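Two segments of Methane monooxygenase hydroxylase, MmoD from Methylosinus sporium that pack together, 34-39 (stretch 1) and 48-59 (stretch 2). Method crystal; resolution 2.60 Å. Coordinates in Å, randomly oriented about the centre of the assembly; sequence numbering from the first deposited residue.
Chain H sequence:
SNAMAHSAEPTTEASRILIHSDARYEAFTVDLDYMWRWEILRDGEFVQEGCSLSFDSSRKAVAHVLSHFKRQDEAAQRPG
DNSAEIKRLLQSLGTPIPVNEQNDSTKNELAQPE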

# COMPACT_ATOMS: atom_id res chain seq x y z
N TYR H 34 21.02 -22.31 13.64
CA TYR H 34 19.76 -22.79 14.08
C TYR H 34 18.85 -23.17 12.95
O TYR H 34 18.01 -23.99 13.11
N MET H 35 19.06 -22.60 11.78
CA MET H 35 18.25 -22.89 10.63
C MET H 35 18.98 -22.59 9.36
O MET H 35 20.03 -22.08 9.39
N TRP H 36 18.42 -22.93 8.23
CA TRP H 36 19.04 -22.58 6.97
C TRP H 36 18.06 -21.67 6.24
O TRP H 36 16.93 -21.96 6.17
N ARG H 37 18.53 -20.57 5.70
CA ARG H 37 17.70 -19.62 5.01
C ARG H 37 17.84 -19.67 3.53
O ARG H 37 18.87 -19.55 3.05
N TRP H 38 16.77 -19.79 2.79
CA TRP H 38 16.93 -19.84 1.36
C TRP H 38 16.07 -18.77 0.70
O TRP H 38 15.10 -18.28 1.28
N GLU H 39 16.47 -18.37 -0.51
CA GLU H 39 15.74 -17.40 -1.33
C GLU H 39 15.75 -17.85 -2.78
O GLU H 39 16.68 -18.53 -3.24
N GLN H 48 10.96 -14.83 -3.35
CA GLN H 48 10.41 -15.68 -2.31
C GLN H 48 11.52 -16.11 -1.39
O GLN H 48 12.65 -16.35 -1.83
N GLU H 49 11.19 -16.22 -0.10
CA GLU H 49 12.13 -16.45 0.97
C GLU H 49 11.62 -17.60 1.83
O GLU H 49 10.41 -17.77 1.98
N GLY H 50 12.54 -18.40 2.37
CA GLY H 50 12.14 -19.60 3.09
C GLY H 50 13.20 -20.08 4.05
O GLY H 50 14.27 -19.48 4.19
N CYS H 51 12.89 -21.18 4.74
CA CYS H 51 13.88 -21.80 5.61
C CYS H 51 13.62 -23.30 5.70
O CYS H 51 12.53 -23.78 5.41
N SER H 52 14.68 -24.02 6.07
CA SER H 52 14.69 -25.46 6.18
C SER H 52 15.55 -25.85 7.37
O SER H 52 16.34 -25.04 7.88
N LEU H 53 15.42 -27.12 7.78
CA LEU H 53 16.25 -27.66 8.85
C LEU H 53 17.68 -27.94 8.41
O LEU H 53 18.57 -28.03 9.27
N SER H 54 17.94 -28.07 7.11
CA SER H 54 19.25 -28.51 6.66
C SER H 54 19.45 -28.11 5.21
O SER H 54 18.49 -27.86 4.48
N PHE H 55 20.72 -28.09 4.78
CA PHE H 55 21.02 -27.94 3.36
C PHE H 55 20.16 -28.89 2.54
O PHE H 55 19.51 -28.48 1.57
N ASP H 56 20.11 -30.16 2.94
CA ASP H 56 19.38 -31.17 2.16
C ASP H 56 17.94 -30.74 1.92
O ASP H 56 17.44 -30.82 0.79
N SER H 57 17.23 -30.33 2.99
CA SER H 57 15.81 -29.96 2.86
C SER H 57 15.63 -28.57 2.25
O SER H 57 14.55 -28.29 1.71
N SER H 58 16.64 -27.71 2.33
CA SER H 58 16.66 -26.50 1.52
C SER H 58 16.48 -26.83 0.05
O SER H 58 15.68 -26.20 -0.65
N ARG H 59 17.25 -27.81 -0.44
CA ARG H 59 17.15 -28.17 -1.85
C ARG H 59 15.77 -28.69 -2.18
O ARG H 59 15.17 -28.31 -3.20

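How does the start of stretch 1 meet its partner? Tyr 34 stays clear of stretch 2, so the contact begins with Met 35, just ahead of the strand. Its CA-to-CB bond points sideways, with chi1 between wells at -144°, but chi2 p and chi3 t carry the end of the chain nearer. Met 35 CG lies 4.0 Å from Cys 51 CB, and Met 35 CE reaches 3.7 Å from Leu 53 CD2, a small apolar patch at this end of the pairing.

What does Trp 36 do once the antiparallel strands pair? The backbone bonds Trp 36 N to Ser 52 O at 3.0 Å and Ser 52 N to Trp 36 O at 3.1 Å fix its place, and the m rotamer lays the indole beside the turn that leads into the helix. Phe 55, with chi1 t, sets its CB over the six-membered ring, 3.7 Å from Trp 36 CH2, and turns the edge of its own ring toward the indole face in an offset edge-to-face pair with the planes at 63°. This helix start is held by a cap, in which Ser 54 OG, from a p rotamer, accepts from Ser 57 N at 3.1 Å.

Where does Arg 37 find a partner? It lies on the other face of the sheet from the two tryptophans, and its chi1 to chi3 all fall between wells as the chain bends toward Glu 49. Arg 37 NH1 approaches Glu 49 OE2 to 2.6 Å, forming a salt bridge whose hydrogen bond is weak, with an angle of only 118°. Glu 49 meets it with chi1 and chi2 both t, its carboxylate near the guanidinium plane.

Why can Trp 38 lie so close to the opposing strand? Its p rotamer folds the indole across Gly 50, whose CA stands 3.2 Å from the centroid of the Trp 38 six-membered ring, almost along the ring normal. A CB at Gly 50 would come 1.9 Å from Trp 38 CZ2, a clash, so the missing side chain makes room for the ring. At the ring edge, Trp 38 NE1 donates a weak hydrogen bond to Ser 52 OG at 3.2 Å, with Ser 52 in the m rotamer. Glu 39 closes the contact back on the face of Arg 37: its CA lies 3.3 Å from Gln 48 O, while the end of its side chain leads away from stretch 2.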

# COMPACT_ATOMS: atom_id res chain seq x y z
CB TYR H 34 19.14 -21.77 14.99
CG TYR H 34 18.61 -20.53 14.34
CD1 TYR H 34 17.35 -20.49 13.83
CD2 TYR H 34 19.36 -19.39 14.27
CE1 TYR H 34 16.88 -19.38 13.24
CE2 TYR H 34 18.87 -18.27 13.70
CZ TYR H 34 17.63 -18.29 13.19
OH TYR H 34 17.13 -17.20 12.61
CB MET H 35 17.03 -22.03 10.69
CG MET H 35 15.76 -22.65 10.21
SD MET H 35 15.22 -24.07 11.08
CE MET H 35 13.79 -24.36 10.14
CB TRP H 36 19.35 -23.81 6.13
CG TRP H 36 20.52 -24.61 6.50
CD1 TRP H 36 20.62 -25.42 7.53
CD2 TRP H 36 21.72 -24.75 5.78
NE1 TRP H 36 21.79 -26.04 7.54
CE2 TRP H 36 22.50 -25.64 6.46
CE3 TRP H 36 22.22 -24.19 4.62
CZ2 TRP H 36 23.73 -25.98 6.04
CZ3 TRP H 36 23.42 -24.52 4.23
CH2 TRP H 36 24.17 -25.41 4.91
CB ARG H 37 18.03 -18.22 5.48
CG ARG H 37 16.87 -17.30 5.56
CD ARG H 37 17.16 -15.93 5.02
NE ARG H 37 17.62 -15.05 6.07
CZ ARG H 37 16.96 -14.00 6.53
NH1 ARG H 37 15.82 -13.64 6.01
NH2 ARG H 37 17.47 -13.30 7.51
CB TRP H 38 16.56 -21.24 0.82
CG TRP H 38 15.28 -21.85 1.33
CD1 TRP H 38 15.15 -22.79 2.33
CD2 TRP H 38 13.95 -21.62 0.84
NE1 TRP H 38 13.83 -23.14 2.49
CE2 TRP H 38 13.08 -22.43 1.59
CE3 TRP H 38 13.41 -20.81 -0.15
CZ2 TRP H 38 11.71 -22.45 1.38
CZ3 TRP H 38 12.05 -20.83 -0.36
CH2 TRP H 38 11.22 -21.64 0.41
CB GLU H 39 16.35 -16.01 -1.24
CG GLU H 39 17.82 -16.05 -1.04
CD GLU H 39 18.47 -14.69 -1.20
OE1 GLU H 39 19.72 -14.61 -1.06
OE2 GLU H 39 17.73 -13.71 -1.45
CB GLN H 48 9.73 -16.91 -2.92
CG GLN H 48 9.25 -17.94 -1.88
CD GLN H 48 8.10 -17.44 -1.04
OE1 GLN H 48 7.15 -16.86 -1.56
NE2 GLN H 48 8.19 -17.63 0.27
CB GLU H 49 12.28 -15.17 1.80
CG GLU H 49 13.01 -15.35 3.07
CD GLU H 49 12.89 -14.15 4.02
OE1 GLU H 49 12.22 -13.14 3.68
OE2 GLU H 49 13.48 -14.25 5.12
CB CYS H 51 13.89 -21.17 7.00
SG CYS H 51 12.35 -21.30 7.91
CB SER H 52 15.25 -26.12 4.92
OG SER H 52 14.41 -25.96 3.81
CB LEU H 53 15.64 -28.96 9.40
CG LEU H 53 14.22 -28.94 9.97
CD1 LEU H 53 13.81 -30.31 10.48
CD2 LEU H 53 14.06 -27.89 11.08
CB SER H 54 19.39 -30.03 6.78
OG SER H 54 18.74 -30.65 5.70
CB PHE H 55 22.51 -28.19 3.08
CG PHE H 55 22.92 -27.95 1.64
CD1 PHE H 55 23.16 -26.65 1.17
CD2 PHE H 55 23.07 -29.02 0.75
CE1 PHE H 55 23.53 -26.42 -0.15
CE2 PHE H 55 23.45 -28.81 -0.58
CZ PHE H 55 23.67 -27.51 -1.03
CB ASP H 56 19.41 -32.53 2.86
CG ASP H 56 20.80 -32.99 3.28
OD1 ASP H 56 21.52 -32.25 4.01
OD2 ASP H 56 21.15 -34.13 2.91
CB SER H 57 15.10 -30.07 4.22
OG SER H 57 15.84 -29.50 5.29
CB SER H 58 17.97 -25.75 1.73
OG SER H 58 18.02 -25.15 3.00
CB ARG H 59 18.21 -29.21 -2.20
CG ARG H 59 19.62 -28.69 -2.04
CD ARG H 59 20.64 -29.77 -2.29
NE ARG H 59 21.02 -29.84 -3.69
CZ ARG H 59 21.85 -30.75 -4.20
NH1 ARG H 59 22.38 -31.69 -3.42
NH2 ARG H 59 22.15 -30.71 -5.49